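Local structure of Low molecular weight phosphotyrosine protein phosphatase 1 (7CUY) at residues A[2-7]-A[78-83]; A[38-43]-A[69-74]; A[113-118]-A[141-146]. The protein probably removes phosphate from tyrosine-phosphorylated proteins and also hydrolyses small aryl and acyl phosphates. All coordinates share one frame; numbering follows the deposited sequence.

Interactions 1 and 2 build on the same parallel sheet, while interaction 3 lies off the sheet, between a loop and the last helix. Strands 3-9 and 35-41 are neighbours, and M7 of interaction 1 binds D38 and A40 of interaction 2 through probable backbone hydrogen bonds. Interaction 1 is a sheet contact with backbone bonds and a leucine CB over a phenylalanine ring face. Interaction 2 is the most polar, with a salt bridge and a side-chain amide bond at the outer strand. Both are partly buried. Interaction 3 has no hydrogen bond across it, and V143 and G114 are exposed. It touches interaction 1 at M7 and C145 and does not reach interaction 2.

Interaction 1: residues A[2-7]-A[78-83]; sequences VRKVLM and FSEFDY
R3 CG comes to the edge of the Y83 ring, near its plane. The end of R3 binds L153 and D34, and a water joins R3 NH1 to Y83 OH. K4 N donates to D82 OD2 at 2.6 Å, on the anti lone pair of the carboxylate. K4 O accepts two bonds, from D82 N at 2.9 Å and from Y83 N at 3.2 Å. K4 CB is 3.6 Å from F81 CD2, and K4 CD lies beside E80 O and OE2. V5 forms a parallel bridge with Y83. This is where strand 83-86 joins strand 3-9, the central pair in the 2-1-3-4 parallel sheet of this phosphatase family. V5 CG2 packs 3.9 Å from Y83 CD2. L6 N bonds Y83 O at 2.9 Å. L6 CB sits over one face of the F81 ring, 3.7 Å from its centroid, a CH-pi contact. With CG anti to the backbone N (chi1 -176°), the L6 branch faces that ring, L6 CD1 near F81 CZ and L6 CD2 near F81 CD1. An alanine at F81 would probably leave L6 CB, CD1 and CD2 and K4 CB without their ring partner. E80 CG lies above the rim of the opposite face.

Interaction 2: residues A[38-43]-A[69-74]; sequences DSAAIG and IVRQIR
R71 and D38 form a salt bridge. R71 NH2 donates to D38 OD2 at 3.0 Å, and R71 NE adds a weak bond to the same oxygen at 3.3 Å. The oxygen lies in the guanidinium plane, but NH2 meets it on the anti side, out of the carboxylate plane. The two flat groups are turned 31° apart. A water bound to D38 OD1 also makes a weak bond to R71 NE. D77 is a second acid partner of R71, through NH1, so two negative groups probably share this charge. At the other end, Q72 NE2 donates to I42 O at 2.6 Å, almost straight at 172°. Q72 CG is anti to the backbone N (chi1 -155°), and the chain runs on extended to the amide. Between these side-chain bonds the backbones make a single bridge of A41 with Q72. A41 N bonds R71 O at 2.9 Å, and I73 N bonds A41 O at 2.7 Å. Packing surrounds these bonds. A40 CB lies over the centre of one guanidinium face of R71, 4.0 Å above the plane, and R74 NH2 is over the opposite face. I73 CG2 comes 3.3 Å from A41 O, a carbon-oxygen contact. The loop 69-74 borders the outermost strand 35-41. I73 continues onto L95 and L98 of helix 89-98, and A40 packs on I8 of strand 3-9. S39 points away from the loop, and its OG bonds E20 of helix 15-29 and N12, in the C9-to-R15 loop that as in relatives would form the P-loop.

Interaction 3: residues A[113-118]-A[141-146]; sequences FGLEKK and CVVACA
L115 CG is anti to its own carbonyl carbon (chi1 -49°), and V143 CG1 is anti to its backbone N (chi1 172°). The two side chains meet obliquely, with L115 CD2 3.6 Å from V143 CG1. L115 CD1 lies more loosely by A144 CB, at 4.3 Å. G114 lies against the helix, its CA nearest that of A144. G114 C is 3.8 Å from V143 CG1, and a side chain on G114 would run into V143 O. Its positive phi of 76° also suits a residue without a side chain. L115 N bonds F113 O at 2.9 Å, which closes a gamma turn with G114 in the middle. The same F113 O faces the helix, 3.2 Å from A144 CA in a CA-H...O contact and 3.4 Å from A144 CB. F113 CB rests 3.7 Å from A144 O. The F113 ring leads on along the helix and meets F148 edge-to-face. No conventional hydrogen bond crosses the contact. V142 and C145 point away from the loop, to helix 15-29. The contact fits the alpha/beta fold of the family, where the loop after strand 106-109 runs past the last helix, 132-153, before reaching D124, the probable proton donor.

Interaction 1: residues A[2-7]-A[78-83]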
ATOM      1  N   VAL A   2      10.254  15.957  -5.204  1.00 34.48           N
ATOM      2  CA  VAL A   2       9.431  15.075  -4.380  1.00 31.12           C
ATOM      3  C   VAL A   2       9.577  13.625  -4.859  1.00 28.88           C
ATOM      4  O   VAL A   2       9.698  13.364  -6.051  1.00 35.35           O
ATOM      5  CB  VAL A   2       7.947  15.519  -4.396  1.00 34.75           C
ATOM      6  CG1 VAL A   2       7.097  14.666  -3.461  1.00 29.85           C
ATOM      7  CG2 VAL A   2       7.823  16.979  -4.010  1.00 38.10           C
ATOM      8  N   ARG A   3       9.601  12.695  -3.918  1.00 26.39           N
ATOM      9  CA  ARG A   3       9.511  11.271  -4.211  1.00 27.33           C
ATOM     10  C   ARG A   3       8.049  10.882  -4.088  1.00 22.84           C
ATOM     11  O   ARG A   3       7.361  11.346  -3.187  1.00 26.49           O
ATOM     12  CB  ARG A   3      10.344  10.448  -3.216  1.00 29.98           C
ATOM     13  CG  ARG A   3      11.795  10.138  -3.590  1.00 32.02           C
ATOM     14  CD  ARG A   3      12.804  11.149  -3.018  1.00 36.21           C
ATOM     15  NE  ARG A   3      12.735  11.421  -1.575  1.00 25.90           N
ATOM     16  CZ  ARG A   3      13.503  10.836  -0.653  1.00 32.57           C
ATOM     17  NH1 ARG A   3      14.385   9.901  -1.005  1.00 28.07           N
ATOM     18  NH2 ARG A   3      13.390  11.173   0.630  1.00 24.85           N
ATOM     19  N   LYS A   4       7.564  10.030  -4.977  1.00 21.36           N
ATOM     20  CA  LYS A   4       6.160   9.653  -4.939  1.00 22.02           C
ATOM     21  C   LYS A   4       6.031   8.139  -4.844  1.00 18.63           C
ATOM     22  O   LYS A   4       6.639   7.419  -5.638  1.00 17.70           O
ATOM     23  CB  LYS A   4       5.431  10.201  -6.162  1.00 21.39           C
ATOM     24  CG  LYS A   4       5.257  11.723  -6.109  1.00 27.42           C
ATOM     25  CD  LYS A   4       4.397  12.241  -7.248  1.00 33.00           C
ATOM     26  CE  LYS A   4       4.291  13.774  -7.241  1.00 45.33           C
ATOM     27  NZ  LYS A   4       4.749  14.397  -8.523  1.00 48.60           N
ATOM     28  N   VAL A   5       5.227   7.673  -3.880  1.00 15.64           N
ATOM     29  CA  VAL A   5       5.003   6.253  -3.597  1.00 17.69           C
ATOM     30  C   VAL A   5       3.518   5.960  -3.784  1.00 15.95           C
ATOM     31  O   VAL A   5       2.674   6.719  -3.295  1.00 19.23           O
ATOM     32  CB  VAL A   5       5.434   5.883  -2.160  1.00 20.24           C
ATOM     33  CG1 VAL A   5       4.944   4.480  -1.782  1.00 14.80           C
ATOM     34  CG2 VAL A   5       6.949   5.949  -2.003  1.00 16.24           C
ATOM     35  N   LEU A   6       3.198   4.859  -4.467  1.00 14.87           N
ATOM     36  CA  LEU A   6       1.814   4.443  -4.721  1.00 14.61           C
ATOM     37  C   LEU A   6       1.597   3.033  -4.198  1.00 14.59           C
ATOM     38  O   LEU A   6       2.273   2.098  -4.643  1.00 16.91           O
ATOM     39  CB  LEU A   6       1.496   4.501  -6.218  1.00 14.46           C
ATOM     40  CG  LEU A   6       0.052   4.188  -6.642  1.00 17.82           C
ATOM     41  CD1 LEU A   6      -0.941   5.232  -6.080  1.00 18.39           C
ATOM     42  CD2 LEU A   6      -0.070   4.087  -8.161  1.00 19.03           C
ATOM     43  N   MET A   7       0.670   2.862  -3.255  1.00 16.39           N
ATOM     44  CA  MET A   7       0.335   1.523  -2.766  1.00 15.22           C
ATOM     45  C   MET A   7      -0.839   0.943  -3.548  1.00 17.76           C
ATOM     46  O   MET A   7      -1.870   1.594  -3.683  1.00 18.60           O
ATOM     47  CB  MET A   7      -0.015   1.546  -1.278  1.00 17.12           C
ATOM     48  CG  MET A   7       1.048   2.185  -0.414  1.00 17.34           C
ATOM     49  SD  MET A   7       2.552   1.215  -0.353  1.00 20.16           S
ATOM     50  CE  MET A   7       3.423   2.041   1.017  1.00 16.27           C
ATOM     51  N   PHE A  78       2.351   4.981 -13.832  1.00 25.17           N
ATOM     52  CA  PHE A  78       3.694   4.430 -13.980  1.00 25.94           C
ATOM     53  C   PHE A  78       4.707   5.478 -14.418  1.00 26.94           C
ATOM     54  O   PHE A  78       5.908   5.213 -14.341  1.00 23.24           O
ATOM     55  CB  PHE A  78       3.692   3.255 -14.958  1.00 22.47           C
ATOM     56  CG  PHE A  78       2.864   2.092 -14.495  1.00 21.53           C
ATOM     57  CD1 PHE A  78       3.437   1.056 -13.767  1.00 23.57           C
ATOM     58  CD2 PHE A  78       1.510   2.042 -14.773  1.00 22.26           C
ATOM     59  CE1 PHE A  78       2.670  -0.014 -13.326  1.00 17.28           C
ATOM     60  CE2 PHE A  78       0.736   0.973 -14.346  1.00 21.01           C
ATOM     61  CZ  PHE A  78       1.315  -0.055 -13.627  1.00 19.29           C
ATOM     62  N   SER A  79       4.260   6.653 -14.859  1.00 24.01           N
ATOM     63  CA  SER A  79       5.161   7.769 -15.125  1.00 25.45           C
ATOM     64  C   SER A  79       5.196   8.799 -14.005  1.00 28.31           C
ATOM     65  O   SER A  79       6.157   9.570 -13.928  1.00 29.60           O
ATOM     66  CB  SER A  79       4.769   8.494 -16.418  1.00 27.29           C
ATOM     67  OG  SER A  79       4.862   7.645 -17.546  1.00 37.37           O
ATOM     68  N   GLU A  80       4.175   8.842 -13.144  1.00 26.52           N
ATOM     69  CA  GLU A  80       4.171   9.814 -12.061  1.00 27.55           C
ATOM     70  C   GLU A  80       4.886   9.316 -10.802  1.00 27.50           C
ATOM     71  O   GLU A  80       5.554  10.104 -10.117  1.00 26.13           O
ATOM     72  CB  GLU A  80       2.732  10.214 -11.714  1.00 31.03           C
ATOM     73  CG  GLU A  80       2.672  11.260 -10.576  1.00 39.05           C
ATOM     74  CD  GLU A  80       1.251  11.722 -10.225  1.00 43.31           C
ATOM     75  OE1 GLU A  80       0.370  11.699 -11.117  1.00 49.42           O
ATOM     76  OE2 GLU A  80       1.038  12.131  -9.061  1.00 41.35           O
ATOM     77  N   PHE A  81       4.764   8.034 -10.464  1.00 23.07           N
ATOM     78  CA  PHE A  81       5.281   7.554  -9.187  1.00 22.60           C
ATOM     79  C   PHE A  81       6.661   6.928  -9.346  1.00 20.23           C
ATOM     80  O   PHE A  81       6.950   6.258 -10.340  1.00 18.09           O
ATOM     81  CB  PHE A  81       4.302   6.564  -8.543  1.00 18.55           C
ATOM     82  CG  PHE A  81       3.025   7.212  -8.120  1.00 18.75           C
ATOM     83  CD1 PHE A  81       1.968   7.324  -9.001  1.00 21.36           C
ATOM     84  CD2 PHE A  81       2.901   7.769  -6.853  1.00 18.08           C
ATOM     85  CE1 PHE A  81       0.792   7.951  -8.617  1.00 25.15           C
ATOM     86  CE2 PHE A  81       1.732   8.405  -6.457  1.00 18.34           C
ATOM     87  CZ  PHE A  81       0.674   8.498  -7.337  1.00 19.04           C
ATOM     88  N   ASP A  82       7.515   7.163  -8.349  1.00 19.49           N
ATOM     89  CA  ASP A  82       8.838   6.566  -8.320  1.00 17.21           C
ATOM     90  C   ASP A  82       8.792   5.119  -7.876  1.00 17.41           C
ATOM     91  O   ASP A  82       9.595   4.305  -8.343  1.00 15.91           O
ATOM     92  CB  ASP A  82       9.733   7.363  -7.382  1.00 19.37           C
ATOM     93  CG  ASP A  82       9.772   8.818  -7.745  1.00 23.66           C
ATOM     94  OD1 ASP A  82      10.523   9.159  -8.686  1.00 27.09           O
ATOM     95  OD2 ASP A  82       9.022   9.607  -7.122  1.00 22.63           O
ATOM     96  N   TYR A  83       7.853   4.790  -6.998  1.00 17.78           N
ATOM     97  CA  TYR A  83       7.716   3.470  -6.411  1.00 16.62           C
ATOM     98  C   TYR A  83       6.256   3.071  -6.455  1.00 15.76           C
ATOM     99  O   TYR A  83       5.397   3.833  -6.010  1.00 15.93           O
ATOM    100  CB  TYR A  83       8.206   3.471  -4.962  1.00 16.71           C
ATOM    101  CG  TYR A  83       9.621   3.975  -4.839  1.00 19.24           C
ATOM    102  CD1 TYR A  83      10.694   3.154  -5.171  1.00 19.19           C
ATOM    103  CD2 TYR A  83       9.884   5.267  -4.400  1.00 20.04           C
ATOM    104  CE1 TYR A  83      12.009   3.614  -5.065  1.00 26.47           C
ATOM    105  CE2 TYR A  83      11.176   5.744  -4.296  1.00 23.12           C
ATOM    106  CZ  TYR A  83      12.242   4.908  -4.624  1.00 25.01           C
ATOM    107  OH  TYR A  83      13.534   5.376  -4.512  1.00 26.90           O
TER
HETATM  108  O   HOH W   1      14.772   8.008  -3.199  1.00 32.43           O

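Interaction 2: residues A[38-43]-A[69-74]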
ATOM      1  N   ASP A  38       0.155   7.760  -2.058  1.00 21.13           N
ATOM      2  CA  ASP A  38      -1.194   7.613  -2.593  1.00 18.13           C
ATOM      3  C   ASP A  38      -1.478   6.120  -2.626  1.00 18.82           C
ATOM      4  O   ASP A  38      -0.582   5.309  -2.365  1.00 20.52           O
ATOM      5  CB  ASP A  38      -1.296   8.272  -3.972  1.00 15.73           C
ATOM      6  CG  ASP A  38      -2.746   8.438  -4.474  1.00 25.44           C
ATOM      7  OD1 ASP A  38      -3.694   8.486  -3.656  1.00 22.28           O
ATOM      8  OD2 ASP A  38      -2.926   8.557  -5.717  1.00 25.36           O
ATOM      9  N   SER A  39      -2.724   5.735  -2.908  1.00 14.38           N
ATOM     10  CA  SER A  39      -3.018   4.319  -3.125  1.00 20.43           C
ATOM     11  C   SER A  39      -4.066   4.176  -4.226  1.00 20.62           C
ATOM     12  O   SER A  39      -4.793   5.123  -4.528  1.00 20.51           O
ATOM     13  CB  SER A  39      -3.486   3.618  -1.835  1.00 17.29           C
ATOM     14  OG  SER A  39      -4.717   4.157  -1.377  1.00 19.84           O
ATOM     15  N   ALA A  40      -4.129   2.997  -4.850  1.00 15.40           N
ATOM     16  CA  ALA A  40      -5.153   2.773  -5.869  1.00 19.65           C
ATOM     17  C   ALA A  40      -5.381   1.277  -6.074  1.00 20.03           C
ATOM     18  O   ALA A  40      -4.666   0.434  -5.521  1.00 17.69           O
ATOM     19  CB  ALA A  40      -4.786   3.459  -7.191  1.00 17.54           C
ATOM     20  N   ALA A  41      -6.379   0.967  -6.911  1.00 18.68           N
ATOM     21  CA  ALA A  41      -6.911  -0.380  -7.098  1.00 21.25           C
ATOM     22  C   ALA A  41      -6.565  -0.917  -8.479  1.00 22.91           C
ATOM     23  O   ALA A  41      -6.593  -0.164  -9.458  1.00 19.75           O
ATOM     24  CB  ALA A  41      -8.438  -0.393  -6.945  1.00 20.63           C
ATOM     25  N   ILE A  42      -6.237  -2.220  -8.546  1.00 21.29           N
ATOM     26  CA  ILE A  42      -6.216  -2.932  -9.831  1.00 23.37           C
ATOM     27  C   ILE A  42      -7.614  -2.938 -10.437  1.00 23.14           C
ATOM     28  O   ILE A  42      -7.828  -2.467 -11.561  1.00 24.68           O
ATOM     29  CB  ILE A  42      -5.691  -4.378  -9.674  1.00 21.97           C
ATOM     30  CG1 ILE A  42      -4.263  -4.457  -9.113  1.00 20.39           C
ATOM     31  CG2 ILE A  42      -5.747  -5.143 -11.025  1.00 22.89           C
ATOM     32  CD1 ILE A  42      -3.193  -3.939 -10.039  1.00 20.85           C
ATOM     33  N   GLY A  43      -8.596  -3.485  -9.689  1.00 20.05           N
ATOM     34  CA  GLY A  43      -9.953  -3.607 -10.189  1.00 24.00           C
ATOM     35  C   GLY A  43     -10.857  -2.429  -9.811  1.00 27.62           C
ATOM     36  O   GLY A  43     -10.568  -1.660  -8.886  1.00 21.82           O
ATOM     37  N   ILE A  69     -10.559   7.914  -0.827  1.00 29.94           N
ATOM     38  CA  ILE A  69     -11.595   7.502  -1.769  1.00 27.28           C
ATOM     39  C   ILE A  69     -10.964   6.572  -2.796  1.00 26.75           C
ATOM     40  O   ILE A  69      -9.944   6.921  -3.404  1.00 25.66           O
ATOM     41  CB  ILE A  69     -12.241   8.704  -2.478  1.00 30.23           C
ATOM     42  CG1 ILE A  69     -12.776   9.723  -1.468  1.00 35.63           C
ATOM     43  CG2 ILE A  69     -13.373   8.224  -3.382  1.00 27.61           C
ATOM     44  CD1 ILE A  69     -13.666  10.775  -2.098  1.00 35.71           C
ATOM     45  N   VAL A  70     -11.594   5.417  -3.021  1.00 23.85           N
ATOM     46  CA  VAL A  70     -11.055   4.408  -3.930  1.00 23.95           C
ATOM     47  C   VAL A  70     -10.983   4.946  -5.351  1.00 23.91           C
ATOM     48  O   VAL A  70     -11.992   5.363  -5.932  1.00 26.41           O
ATOM     49  CB  VAL A  70     -11.902   3.130  -3.887  1.00 26.13           C
ATOM     50  CG1 VAL A  70     -11.425   2.145  -4.952  1.00 23.61           C
ATOM     51  CG2 VAL A  70     -11.856   2.500  -2.500  1.00 24.13           C
ATOM     52  N   ARG A  71      -9.794   4.895  -5.937  1.00 21.68           N
ATOM     53  CA  ARG A  71      -9.631   5.107  -7.362  1.00 21.06           C
ATOM     54  C   ARG A  71      -8.873   3.928  -7.951  1.00 23.91           C
ATOM     55  O   ARG A  71      -8.193   3.168  -7.240  1.00 21.06           O
ATOM     56  CB  ARG A  71      -8.895   6.424  -7.673  1.00 21.63           C
ATOM     57  CG  ARG A  71      -7.374   6.305  -7.681  1.00 22.12           C
ATOM     58  CD  ARG A  71      -6.706   7.586  -8.162  1.00 25.15           C
ATOM     59  NE  ARG A  71      -5.268   7.615  -7.883  1.00 26.43           N
ATOM     60  CZ  ARG A  71      -4.329   7.127  -8.694  1.00 27.25           C
ATOM     61  NH1 ARG A  71      -4.658   6.560  -9.855  1.00 23.94           N
ATOM     62  NH2 ARG A  71      -3.049   7.202  -8.341  1.00 23.62           N
ATOM     63  N   GLN A  72      -8.992   3.779  -9.268  1.00 22.26           N
ATOM     64  CA  GLN A  72      -8.329   2.700  -9.975  1.00 21.84           C
ATOM     65  C   GLN A  72      -7.004   3.188 -10.543  1.00 24.06           C
ATOM     66  O   GLN A  72      -6.873   4.350 -10.949  1.00 22.80           O
ATOM     67  CB  GLN A  72      -9.217   2.147 -11.087  1.00 22.57           C
ATOM     68  CG  GLN A  72      -8.903   0.725 -11.441  1.00 22.76           C
ATOM     69  CD  GLN A  72      -9.783   0.214 -12.548  1.00 28.38           C
ATOM     70  OE1 GLN A  72     -10.635   0.946 -13.058  1.00 23.34           O
ATOM     71  NE2 GLN A  72      -9.591  -1.046 -12.927  1.00 24.18           N
ATOM     72  N   ILE A  73      -6.017   2.291 -10.552  1.00 21.25           N
ATOM     73  CA  ILE A  73      -4.724   2.616 -11.128  1.00 21.04           C
ATOM     74  C   ILE A  73      -4.906   2.987 -12.599  1.00 26.13           C
ATOM     75  O   ILE A  73      -5.808   2.487 -13.289  1.00 24.95           O
ATOM     76  CB  ILE A  73      -3.767   1.421 -10.950  1.00 20.84           C
ATOM     77  CG1 ILE A  73      -2.335   1.763 -11.377  1.00 20.46           C
ATOM     78  CG2 ILE A  73      -4.260   0.204 -11.731  1.00 23.47           C
ATOM     79  CD1 ILE A  73      -1.313   0.660 -11.014  1.00 16.50           C
ATOM     80  N   ARG A  74      -4.064   3.898 -13.075  1.00 26.06           N
ATOM     81  CA  ARG A  74      -4.045   4.277 -14.479  1.00 26.67           C
ATOM     82  C   ARG A  74      -2.619   4.185 -15.012  1.00 32.20           C
ATOM     83  O   ARG A  74      -1.645   4.138 -14.255  1.00 26.80           O
ATOM     84  CB  ARG A  74      -4.618   5.688 -14.681  1.00 28.22           C
ATOM     85  CG  ARG A  74      -4.206   6.664 -13.620  1.00 32.72           C
ATOM     86  CD  ARG A  74      -4.769   8.056 -13.878  1.00 42.82           C
ATOM     87  NE  ARG A  74      -4.742   8.870 -12.664  1.00 45.67           N
ATOM     88  CZ  ARG A  74      -5.805   9.087 -11.892  1.00 43.31           C
ATOM     89  NH1 ARG A  74      -6.980   8.559 -12.219  1.00 36.38           N
ATOM     90  NH2 ARG A  74      -5.700   9.826 -10.794  1.00 42.24           N
TER
HETATM   91  O   HOH W   2      -6.241   8.632  -4.862  1.00 29.62           O

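Interaction 3: residues A[113-118]-A[141-146]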
ATOM      1  N   PHE A 113      10.376  -5.899   2.120  1.00 21.56           N
ATOM      2  CA  PHE A 113      11.132  -5.043   3.020  1.00 19.59           C
ATOM      3  C   PHE A 113      10.745  -5.378   4.451  1.00 22.68           C
ATOM      4  O   PHE A 113       9.558  -5.542   4.752  1.00 22.22           O
ATOM      5  CB  PHE A 113      10.898  -3.566   2.684  1.00 18.82           C
ATOM      6  CG  PHE A 113      11.425  -3.192   1.333  1.00 18.39           C
ATOM      7  CD1 PHE A 113      12.733  -2.760   1.184  1.00 19.26           C
ATOM      8  CD2 PHE A 113      10.643  -3.368   0.197  1.00 16.90           C
ATOM      9  CE1 PHE A 113      13.240  -2.454  -0.072  1.00 21.79           C
ATOM     10  CE2 PHE A 113      11.137  -3.071  -1.062  1.00 16.14           C
ATOM     11  CZ  PHE A 113      12.432  -2.613  -1.206  1.00 19.53           C
ATOM     12  N   GLY A 114      11.750  -5.549   5.305  1.00 22.00           N
ATOM     13  CA  GLY A 114      11.531  -5.765   6.737  1.00 21.01           C
ATOM     14  C   GLY A 114      11.060  -7.120   7.223  1.00 25.71           C
ATOM     15  O   GLY A 114      11.621  -7.669   8.175  1.00 25.84           O
ATOM     16  N   LEU A 115      10.033  -7.680   6.596  1.00 27.35           N
ATOM     17  CA  LEU A 115       9.466  -8.918   7.104  1.00 25.77           C
ATOM     18  C   LEU A 115      10.386 -10.098   6.812  1.00 28.70           C
ATOM     19  O   LEU A 115      11.231 -10.056   5.918  1.00 23.14           O
ATOM     20  CB  LEU A 115       8.092  -9.152   6.491  1.00 23.71           C
ATOM     21  CG  LEU A 115       7.273  -7.868   6.630  1.00 20.64           C
ATOM     22  CD1 LEU A 115       6.081  -7.865   5.693  1.00 17.46           C
ATOM     23  CD2 LEU A 115       6.846  -7.718   8.089  1.00 20.34           C
ATOM     24  N   GLU A 116      10.224 -11.153   7.601  1.00 31.00           N
ATOM     25  CA  GLU A 116      10.818 -12.432   7.252  1.00 31.56           C
ATOM     26  C   GLU A 116      10.144 -12.986   6.006  1.00 32.76           C
ATOM     27  O   GLU A 116       9.018 -12.615   5.670  1.00 33.20           O
ATOM     28  CB  GLU A 116      10.658 -13.436   8.387  1.00 38.15           C
ATOM     29  CG  GLU A 116      11.693 -13.376   9.475  1.00 39.95           C
ATOM     30  CD  GLU A 116      11.239 -14.166  10.681  1.00 53.63           C
ATOM     31  OE1 GLU A 116      10.556 -13.572  11.553  1.00 58.03           O
ATOM     32  OE2 GLU A 116      11.527 -15.386  10.732  1.00 52.77           O
ATOM     33  N   LYS A 117      10.849 -13.900   5.332  1.00 35.88           N
ATOM     34  CA  LYS A 117      10.367 -14.487   4.081  1.00 35.07           C
ATOM     35  C   LYS A 117       8.940 -15.016   4.214  1.00 36.37           C
ATOM     36  O   LYS A 117       8.061 -14.667   3.420  1.00 39.95           O
ATOM     37  CB  LYS A 117      11.314 -15.611   3.644  1.00 38.65           C
ATOM     38  CG  LYS A 117      11.530 -15.710   2.147  1.00 40.22           C
ATOM     39  CD  LYS A 117      12.123 -14.422   1.583  1.00 40.05           C
ATOM     40  CE  LYS A 117      11.667 -14.150   0.132  1.00 45.54           C
ATOM     41  NZ  LYS A 117      11.857 -15.295  -0.822  1.00 47.01           N
ATOM     42  N   LYS A 118       8.696 -15.842   5.235  1.00 31.82           N
ATOM     43  CA  LYS A 118       7.400 -16.486   5.438  1.00 36.65           C
ATOM     44  C   LYS A 118       6.282 -15.486   5.717  1.00 38.40           C
ATOM     45  O   LYS A 118       5.101 -15.833   5.572  1.00 38.75           O
ATOM     46  CB  LYS A 118       7.455 -17.493   6.600  1.00 38.17           C
ATOM     47  CG  LYS A 118       8.762 -18.141   6.896  1.00 48.83           C
ATOM     48  CD  LYS A 118       9.727 -17.325   7.676  1.00 47.31           C
ATOM     49  CE  LYS A 118      10.979 -17.931   7.745  1.00 53.13           C
ATOM     50  NZ  LYS A 118      12.064 -17.151   8.292  1.00 47.52           N
ATOM     51  N   CYS A 141       2.582  -3.906   7.435  1.00 17.64           N
ATOM     52  CA  CYS A 141       2.873  -2.603   6.849  1.00 16.17           C
ATOM     53  C   CYS A 141       3.749  -1.749   7.766  1.00 18.71           C
ATOM     54  O   CYS A 141       4.614  -1.003   7.296  1.00 15.40           O
ATOM     55  CB  CYS A 141       1.561  -1.885   6.538  1.00 16.17           C
ATOM     56  SG  CYS A 141       0.625  -2.684   5.204  1.00 21.71           S
ATOM     57  N   VAL A 142       3.509  -1.805   9.073  1.00 18.04           N
ATOM     58  CA  VAL A 142       4.339  -1.032   9.993  1.00 19.05           C
ATOM     59  C   VAL A 142       5.806  -1.428   9.850  1.00 19.28           C
ATOM     60  O   VAL A 142       6.695  -0.569   9.756  1.00 18.48           O
ATOM     61  CB  VAL A 142       3.828  -1.211  11.431  1.00 20.90           C
ATOM     62  CG1 VAL A 142       4.848  -0.666  12.448  1.00 22.44           C
ATOM     63  CG2 VAL A 142       2.483  -0.523  11.587  1.00 20.11           C
ATOM     64  N   VAL A 143       6.079  -2.733   9.773  1.00 17.65           N
ATOM     65  CA  VAL A 143       7.453  -3.201   9.659  1.00 17.79           C
ATOM     66  C   VAL A 143       8.004  -2.934   8.260  1.00 18.23           C
ATOM     67  O   VAL A 143       9.122  -2.432   8.106  1.00 15.94           O
ATOM     68  CB  VAL A 143       7.541  -4.691  10.030  1.00 19.88           C
ATOM     69  CG1 VAL A 143       8.943  -5.246   9.727  1.00 19.79           C
ATOM     70  CG2 VAL A 143       7.164  -4.901  11.521  1.00 20.02           C
ATOM     71  N   ALA A 144       7.238  -3.277   7.224  1.00 17.79           N
ATOM     72  CA  ALA A 144       7.716  -3.111   5.853  1.00 17.04           C
ATOM     73  C   ALA A 144       7.966  -1.644   5.519  1.00 16.17           C
ATOM     74  O   ALA A 144       8.987  -1.294   4.919  1.00 18.78           O
ATOM     75  CB  ALA A 144       6.702  -3.714   4.868  1.00 18.47           C
ATOM     76  N   CYS A 145       7.026  -0.768   5.879  1.00 17.90           N
ATOM     77  CA  CYS A 145       7.153   0.635   5.504  1.00 15.55           C
ATOM     78  C   CYS A 145       8.386   1.266   6.134  1.00 20.28           C
ATOM     79  O   CYS A 145       9.138   1.979   5.461  1.00 19.21           O
ATOM     80  CB  CYS A 145       5.899   1.412   5.913  1.00 16.64           C
ATOM     81  SG  CYS A 145       4.435   1.131   4.856  1.00 20.00           S
ATOM     82  N   ALA A 146       8.594   1.035   7.431  1.00 17.64           N
ATOM     83  CA  ALA A 146       9.798   1.527   8.091  1.00 18.04           C
ATOM     84  C   ALA A 146      11.056   1.083   7.354  1.00 17.87           C
ATOM     85  O   ALA A 146      11.922   1.903   7.020  1.00 16.05           O
ATOM     86  CB  ALA A 146       9.816   1.033   9.536  1.00 22.42           C
TER